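Lin1944 protein (Listeria innocua, PDB 3D7L) is a member of the short-chain dehydrogenase/reductase family and probably acts as an oxidoreductase, although its substrate and exact reaction are unknown. Local coordinates at residues S109-T114 against R184-S189; I150-V155 against A193-S198. All blocks are in the same frame, centred on the assembly; numbering follows the deposited sequence.

Contact 1. Residues S109-T114 against R184-S189; sequences SFTLTT and RAFEKS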
ATOM      1  N   SER D 109       3.123 -10.055  19.497  1.00 26.52           N
ATOM      2  CA  SER D 109       3.214  -9.904  18.032  1.00 26.68           C
ATOM      3  C   SER D 109       1.917  -9.431  17.399  1.00 26.61           C
ATOM      4  O   SER D 109       0.847  -9.662  17.961  1.00 26.35           O
ATOM      5  CB  SER D 109       3.603 -11.237  17.378  1.00 26.28           C
ATOM      6  OG  SER D 109       2.534 -12.164  17.456  1.00 26.95           O
ATOM      7  N   PHE D 110       2.031  -8.783  16.224  1.00 26.86           N
ATOM      8  CA  PHE D 110       0.910  -8.543  15.304  1.00 26.26           C
ATOM      9  C   PHE D 110       1.029  -9.482  14.098  1.00 26.10           C
ATOM     10  O   PHE D 110       2.123  -9.697  13.596  1.00 27.34           O
ATOM     11  CB  PHE D 110       0.937  -7.111  14.749  1.00 26.37           C
ATOM     12  CG  PHE D 110       0.622  -6.050  15.746  1.00 26.77           C
ATOM     13  CD1 PHE D 110      -0.695  -5.739  16.061  1.00 25.45           C
ATOM     14  CD2 PHE D 110       1.646  -5.325  16.356  1.00 27.00           C
ATOM     15  CE1 PHE D 110      -1.002  -4.741  16.980  1.00 23.82           C
ATOM     16  CE2 PHE D 110       1.335  -4.312  17.286  1.00 26.23           C
ATOM     17  CZ  PHE D 110       0.016  -4.023  17.573  1.00 26.28           C
ATOM     18  N   THR D 111      -0.090 -10.022  13.615  1.00 25.40           N
ATOM     19  CA  THR D 111      -0.092 -10.714  12.318  1.00 24.87           C
ATOM     20  C   THR D 111      -1.209 -10.135  11.455  1.00 25.77           C
ATOM     21  O   THR D 111      -2.361 -10.110  11.880  1.00 26.83           O
ATOM     22  CB  THR D 111      -0.271 -12.208  12.445  1.00 23.89           C
ATOM     23  OG1 THR D 111       0.631 -12.702  13.427  1.00 23.69           O
ATOM     24  CG2 THR D 111      -0.029 -12.912  11.120  1.00 22.96           C
ATOM     25  N   LEU D 112      -0.865  -9.677  10.247  1.00 26.64           N
ATOM     26  CA  LEU D 112      -1.847  -9.021   9.362  1.00 27.88           C
ATOM     27  C   LEU D 112      -2.076  -9.832   8.092  1.00 27.93           C
ATOM     28  O   LEU D 112      -1.209 -10.594   7.697  1.00 27.64           O
ATOM     29  CB  LEU D 112      -1.365  -7.613   9.018  1.00 26.58           C
ATOM     30  CG  LEU D 112      -1.732  -6.402   9.883  1.00 30.34           C
ATOM     31  CD1 LEU D 112      -2.094  -6.677  11.372  1.00 28.79           C
ATOM     32  CD2 LEU D 112      -0.677  -5.256   9.730  1.00 30.09           C
ATOM     33  N   THR D 113      -3.222  -9.680   7.432  1.00 28.52           N
ATOM     34  CA  THR D 113      -3.464 -10.506   6.227  1.00 29.09           C
ATOM     35  C   THR D 113      -3.306  -9.689   4.950  1.00 29.56           C
ATOM     36  O   THR D 113      -3.807  -8.581   4.872  1.00 28.86           O
ATOM     37  CB  THR D 113      -4.856 -11.197   6.238  1.00 29.65           C
ATOM     38  OG1 THR D 113      -4.979 -12.014   7.413  1.00 31.59           O
ATOM     39  CG2 THR D 113      -5.044 -12.072   4.998  1.00 28.90           C
ATOM     40  N   THR D 114      -2.582 -10.233   3.964  1.00 29.70           N
ATOM     41  CA  THR D 114      -2.451  -9.580   2.666  1.00 29.88           C
ATOM     42  C   THR D 114      -3.136 -10.466   1.586  1.00 30.01           C
ATOM     43  O   THR D 114      -4.338 -10.740   1.690  1.00 29.90           O
ATOM     44  CB  THR D 114      -0.962  -9.262   2.351  1.00 30.18           C
ATOM     45  OG1 THR D 114      -0.186 -10.447   2.521  1.00 31.44           O
ATOM     46  CG2 THR D 114      -0.390  -8.198   3.306  1.00 29.47           C
ATOM     47  N   ARG D 184      -1.372 -22.364   9.281  1.00 25.47           N
ATOM     48  CA  ARG D 184      -0.038 -22.711   9.785  1.00 25.61           C
ATOM     49  C   ARG D 184       0.927 -21.516   9.799  1.00 24.98           C
ATOM     50  O   ARG D 184       1.705 -21.369  10.739  1.00 25.58           O
ATOM     51  CB  ARG D 184       0.572 -23.854   8.965  1.00 25.28           C
ATOM     52  CG  ARG D 184       0.002 -25.226   9.239  1.00 26.08           C
ATOM     53  CD  ARG D 184       0.695 -26.295   8.343  1.00 27.60           C
ATOM     54  NE  ARG D 184       0.015 -27.585   8.430  1.00 30.37           N
ATOM     55  CZ  ARG D 184       0.239 -28.516   9.362  1.00 32.84           C
ATOM     56  NH1 ARG D 184       1.152 -28.340  10.315  1.00 32.14           N
ATOM     57  NH2 ARG D 184      -0.451 -29.654   9.329  1.00 31.80           N
ATOM     58  N   ALA D 185       0.853 -20.676   8.767  1.00 24.66           N
ATOM     59  CA  ALA D 185       1.627 -19.435   8.655  1.00 25.11           C
ATOM     60  C   ALA D 185       1.307 -18.422   9.755  1.00 25.92           C
ATOM     61  O   ALA D 185       2.219 -17.730  10.283  1.00 26.19           O
ATOM     62  CB  ALA D 185       1.409 -18.805   7.265  1.00 25.73           C
ATOM     63  N   PHE D 186       0.015 -18.298  10.070  1.00 24.81           N
ATOM     64  CA  PHE D 186      -0.423 -17.510  11.218  1.00 25.37           C
ATOM     65  C   PHE D 186       0.134 -18.080  12.524  1.00 25.62           C
ATOM     66  O   PHE D 186       0.646 -17.323  13.348  1.00 26.37           O
ATOM     67  CB  PHE D 186      -1.950 -17.448  11.291  1.00 25.31           C
ATOM     68  CG  PHE D 186      -2.572 -16.483  10.312  1.00 25.78           C
ATOM     69  CD1 PHE D 186      -2.793 -15.160  10.669  1.00 24.01           C
ATOM     70  CD2 PHE D 186      -2.965 -16.918   9.050  1.00 25.65           C
ATOM     71  CE1 PHE D 186      -3.387 -14.261   9.757  1.00 25.65           C
ATOM     72  CE2 PHE D 186      -3.569 -16.047   8.161  1.00 26.37           C
ATOM     73  CZ  PHE D 186      -3.765 -14.709   8.518  1.00 26.63           C
ATOM     74  N   GLU D 187       0.045 -19.400  12.705  1.00 25.60           N
ATOM     75  CA  GLU D 187       0.671 -20.050  13.865  1.00 26.21           C
ATOM     76  C   GLU D 187       2.193 -19.790  13.901  1.00 26.16           C
ATOM     77  O   GLU D 187       2.747 -19.543  14.962  1.00 25.66           O
ATOM     78  CB  GLU D 187       0.371 -21.546  13.911  1.00 25.35           C
ATOM     79  CG  GLU D 187       1.106 -22.277  15.033  1.00 27.98           C
ATOM     80  CD  GLU D 187       0.801 -23.774  15.111  1.00 29.66           C
ATOM     81  OE1 GLU D 187      -0.099 -24.263  14.416  1.00 35.52           O
ATOM     82  OE2 GLU D 187       1.453 -24.475  15.895  1.00 34.52           O
ATOM     83  N   LYS D 188       2.852 -19.858  12.737  1.00 26.56           N
ATOM     84  CA  LYS D 188       4.264 -19.543  12.607  1.00 27.37           C
ATOM     85  C   LYS D 188       4.525 -18.113  13.087  1.00 27.49           C
ATOM     86  O   LYS D 188       5.447 -17.891  13.868  1.00 28.16           O
ATOM     87  CB  LYS D 188       4.721 -19.738  11.147  1.00 27.49           C
ATOM     88  CG  LYS D 188       6.186 -19.475  10.910  1.00 27.68           C
ATOM     89  CD  LYS D 188       6.562 -19.674   9.439  1.00 28.36           C
ATOM     90  CE  LYS D 188       8.012 -19.264   9.195  1.00 29.21           C
ATOM     91  NZ  LYS D 188       9.015 -20.083   9.915  1.00 30.87           N
ATOM     92  N   SER D 189       3.697 -17.155  12.650  1.00 27.11           N
ATOM     93  CA  SER D 189       3.843 -15.767  13.102  1.00 26.93           C
ATOM     94  C   SER D 189       3.635 -15.605  14.611  1.00 27.22           C
ATOM     95  O   SER D 189       4.444 -14.965  15.261  1.00 28.61           O
ATOM     96  CB  SER D 189       2.929 -14.811  12.333  1.00 26.58           C
ATOM     97  OG  SER D 189       3.176 -13.504  12.763  1.00 26.93           O
TER
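T111 sets OG1 beside its own backbone N (chi1 -49°), and S189 swings OG anti to its backbone N (chi1 -177°); the two hydroxyls meet in a hydrogen bond, T111 OG1 to S189 OG at 2.7 Å, in which either could be the donor. The same T111 rotamer puts CG2 on the helix side as well, where it lies 3.6 Å from F186 CD1 and equally near S189 OG, so one threonine spends its oxygen on the serine and its methyl on the phenylalanine. One helical turn before S189, F186 brings its ring close to the strand, meeting the T111 side chain obliquely. Farther along the strand, T113 OG1 comes up at the edge of that ring, in its plane, 3.2 Å from F186 CZ. This hydroxyl is hydrogen-bonded to S64 O on the neighbouring strand, so its polar need is met beside the aromatic rim. S189 OG is also hydrogen-bonded to N153 ND2, so two partners hold the hydroxyl. L15 and V19 of helix 14-23 also pack on F186, wedging its ring between that helix and the sheet. Near the start of the strand S109 OG lies 4.0 Å from S189 O, which is hydrogen-bonded to R151 NH1. All six touching residues are buried. The segment axes pass 9.0 Å apart at 155°, the helix running nearly antiparallel to the strand, as helices covering the parallel sheet of the Rossmann-type fold of short-chain dehydrogenases/reductases do.

Contact 2. Residues I150-V155 against A193-S198; sequences IRINTV and AQTGES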
ATOM      1  N   ILE D 150       8.281  -6.545  20.603  1.00 27.62           N
ATOM      2  CA  ILE D 150       7.097  -6.884  19.845  1.00 28.24           C
ATOM      3  C   ILE D 150       7.435  -7.182  18.383  1.00 28.23           C
ATOM      4  O   ILE D 150       8.280  -6.510  17.787  1.00 28.89           O
ATOM      5  CB  ILE D 150       6.043  -5.778  19.968  1.00 27.94           C
ATOM      6  CG1 ILE D 150       5.379  -5.831  21.366  1.00 27.85           C
ATOM      7  CG2 ILE D 150       4.994  -5.916  18.885  1.00 29.44           C
ATOM      8  CD1 ILE D 150       4.827  -4.490  21.874  1.00 24.22           C
ATOM      9  N   ARG D 151       6.801  -8.216  17.826  1.00 27.75           N
ATOM     10  CA  ARG D 151       7.046  -8.620  16.427  1.00 26.72           C
ATOM     11  C   ARG D 151       5.838  -8.344  15.551  1.00 26.70           C
ATOM     12  O   ARG D 151       4.704  -8.233  16.048  1.00 26.19           O
ATOM     13  CB  ARG D 151       7.446 -10.100  16.344  1.00 26.56           C
ATOM     14  CG  ARG D 151       8.612 -10.489  17.296  1.00 24.49           C
ATOM     15  CD  ARG D 151       8.903 -12.012  17.265  1.00 25.49           C
ATOM     16  NE  ARG D 151       7.806 -12.745  17.871  1.00 24.44           N
ATOM     17  CZ  ARG D 151       6.865 -13.433  17.218  1.00 26.05           C
ATOM     18  NH1 ARG D 151       6.880 -13.562  15.901  1.00 26.18           N
ATOM     19  NH2 ARG D 151       5.918 -14.037  17.908  1.00 25.47           N
ATOM     20  N   ILE D 152       6.077  -8.208  14.246  1.00 26.94           N
ATOM     21  CA  ILE D 152       4.971  -8.016  13.298  1.00 26.51           C
ATOM     22  C   ILE D 152       5.285  -8.674  11.952  1.00 26.86           C
ATOM     23  O   ILE D 152       6.321  -8.389  11.330  1.00 26.59           O
ATOM     24  CB  ILE D 152       4.582  -6.495  13.127  1.00 26.87           C
ATOM     25  CG1 ILE D 152       3.509  -6.323  12.036  1.00 25.39           C
ATOM     26  CG2 ILE D 152       5.840  -5.628  12.772  1.00 27.33           C
ATOM     27  CD1 ILE D 152       2.771  -4.983  12.114  1.00 24.68           C
ATOM     28  N   ASN D 153       4.387  -9.556  11.518  1.00 26.71           N
ATOM     29  CA  ASN D 153       4.524 -10.226  10.220  1.00 27.10           C
ATOM     30  C   ASN D 153       3.221 -10.156   9.423  1.00 25.92           C
ATOM     31  O   ASN D 153       2.188  -9.805   9.971  1.00 26.20           O
ATOM     32  CB  ASN D 153       4.887 -11.711  10.400  1.00 26.30           C
ATOM     33  CG  ASN D 153       6.164 -11.918  11.184  1.00 28.53           C
ATOM     34  OD1 ASN D 153       7.243 -11.517  10.741  1.00 28.41           O
ATOM     35  ND2 ASN D 153       6.057 -12.578  12.345  1.00 29.28           N
ATOM     36  N   THR D 154       3.272 -10.510   8.146  1.00 25.53           N
ATOM     37  CA  THR D 154       2.053 -10.622   7.363  1.00 26.16           C
ATOM     38  C   THR D 154       1.947 -12.022   6.769  1.00 25.99           C
ATOM     39  O   THR D 154       2.964 -12.690   6.539  1.00 26.64           O
ATOM     40  CB  THR D 154       1.938  -9.562   6.231  1.00 25.12           C
ATOM     41  OG1 THR D 154       3.084  -9.615   5.388  1.00 28.27           O
ATOM     42  CG2 THR D 154       1.810  -8.178   6.809  1.00 27.27           C
ATOM     43  N   VAL D 155       0.720 -12.464   6.548  1.00 25.82           N
ATOM     44  CA  VAL D 155       0.459 -13.727   5.870  1.00 27.06           C
ATOM     45  C   VAL D 155      -0.263 -13.397   4.560  1.00 27.19           C
ATOM     46  O   VAL D 155      -1.236 -12.636   4.559  1.00 28.19           O
ATOM     47  CB  VAL D 155      -0.318 -14.706   6.759  1.00 26.78           C
ATOM     48  CG1 VAL D 155      -0.726 -15.985   5.963  1.00 26.00           C
ATOM     49  CG2 VAL D 155       0.521 -15.069   8.007  1.00 23.74           C
ATOM     50  N   ALA D 193       9.432 -16.674  16.137  1.00 26.84           N
ATOM     51  CA  ALA D 193      10.147 -15.534  16.712  1.00 26.34           C
ATOM     52  C   ALA D 193      10.673 -14.566  15.673  1.00 25.89           C
ATOM     53  O   ALA D 193      11.542 -13.723  15.985  1.00 25.27           O
ATOM     54  CB  ALA D 193      11.294 -16.018  17.615  1.00 26.00           C
ATOM     55  N   GLN D 194      10.153 -14.684  14.453  1.00 25.81           N
ATOM     56  CA  GLN D 194      10.575 -13.818  13.350  1.00 26.87           C
ATOM     57  C   GLN D 194       9.742 -12.546  13.291  1.00 26.77           C
ATOM     58  O   GLN D 194       8.643 -12.488  13.851  1.00 26.81           O
ATOM     59  CB  GLN D 194      10.500 -14.573  12.007  1.00 26.66           C
ATOM     60  CG  GLN D 194      11.220 -15.941  12.051  1.00 26.32           C
ATOM     61  CD  GLN D 194      11.080 -16.762  10.770  1.00 27.69           C
ATOM     62  OE1 GLN D 194      10.248 -16.470   9.898  1.00 28.61           O
ATOM     63  NE2 GLN D 194      11.903 -17.800  10.654  1.00 25.68           N
ATOM     64  N   THR D 195      10.269 -11.528  12.605  1.00 26.83           N
ATOM     65  CA  THR D 195       9.554 -10.275  12.443  1.00 27.07           C
ATOM     66  C   THR D 195       9.891  -9.637  11.086  1.00 26.91           C
ATOM     67  O   THR D 195      10.928  -9.913  10.505  1.00 26.80           O
ATOM     68  CB  THR D 195       9.851  -9.297  13.622  1.00 27.00           C
ATOM     69  OG1 THR D 195       8.867  -8.250  13.643  1.00 29.11           O
ATOM     70  CG2 THR D 195      11.256  -8.688  13.496  1.00 28.06           C
ATOM     71  N   GLY D 196       9.004  -8.789  10.598  1.00 27.08           N
ATOM     72  CA  GLY D 196       9.201  -8.122   9.313  1.00 27.38           C
ATOM     73  C   GLY D 196       9.037  -9.046   8.126  1.00 27.63           C
ATOM     74  O   GLY D 196       9.447  -8.705   7.009  1.00 28.55           O
ATOM     75  N   GLU D 197       8.426 -10.206   8.364  1.00 27.29           N
ATOM     76  CA  GLU D 197       8.256 -11.226   7.346  1.00 27.32           C
ATOM     77  C   GLU D 197       6.899 -11.148   6.671  1.00 26.88           C
ATOM     78  O   GLU D 197       5.908 -10.744   7.279  1.00 26.59           O
ATOM     79  CB  GLU D 197       8.440 -12.612   7.944  1.00 28.12           C
ATOM     80  CG  GLU D 197       9.797 -12.857   8.628  1.00 31.01           C
ATOM     81  CD  GLU D 197      10.989 -12.706   7.687  1.00 34.32           C
ATOM     82  OE1 GLU D 197      10.878 -12.972   6.456  1.00 33.21           O
ATOM     83  OE2 GLU D 197      12.049 -12.294   8.199  1.00 36.85           O
ATOM     84  N   SER D 198       6.899 -11.499   5.391  1.00 27.10           N
ATOM     85  CA  SER D 198       5.714 -11.776   4.581  1.00 26.79           C
ATOM     86  C   SER D 198       5.756 -13.277   4.277  1.00 27.35           C
ATOM     87  O   SER D 198       6.654 -13.762   3.570  1.00 27.36           O
ATOM     88  CB  SER D 198       5.729 -10.923   3.295  1.00 27.31           C
ATOM     89  OG  SER D 198       4.682 -11.295   2.401  1.00 25.57           O
TER
HETATM   90  O   HOH W   1       9.608  -6.227  15.277  1.00 17.55           O
HETATM   91  O   HOH W   2       2.488  -9.781   2.832  1.00 19.28           O
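I150 O and T195 OG1 are joined by a water, the threonine donating to it. R151 turns its guanidinium over the start of segment 193-198: A193 CA lies over one face, offset toward the rim, while Q194 O sits at the edge and in plane, taking a hydrogen bond from R151 NH1 at 2.9 Å. The chain is bent at chi3 (-69°), which sets NE, and NH1 also donates to S189 O in the last turn of helix 179-191. I152 uses both its backbone N and its O toward the loop: N donates to T195 OG1 at 2.9 Å in a nearly straight bond (168°), and O receives G196 N at 2.8 Å. Here the loop is being laid beside strand 151-157 to start strand 198-201 of the parallel Rossmann-type sheet, G196 taking a positive phi on the way. N153, whose backbone pairs with strand 108-113, reaches the loop with its side-chain amide: OD1 accepts E197 N at 3.0 Å on a lone pair, and ND2 donates to Q194 O at 3.0 Å from above that carbonyl's plane, so Q194 O is gripped by two donors. T154 N then binds E197 O at 2.8 Å, and T154 and S198 pair as a parallel bridge. T154 O draws a CA-H...O contact from S198 CA at 3.5 Å, while a second water links T154 OG1 with S198 OG.

The centres of contacts 1 and 2 lie about 7 Å apart, and their segments alternate along the chain: 109-114, 150-155, 184-189, 193-198. Strands 108-113 and 151-157 are neighbours in the parallel sheet, and the two contacts touch directly where F110 N probably hydrogen-bonds to R151 O and T114 N to V155 O. Contact 1 sets helix 179-191 against a sheet face; contact 2 continues from the end of that helix, taking the chain back beside strand 151-157 and on into strand 198-201. F186 also packs on V155, so the helix spans both strands. Together they join the C-terminal part of the chain to the sheet of the Rossmann-type fold.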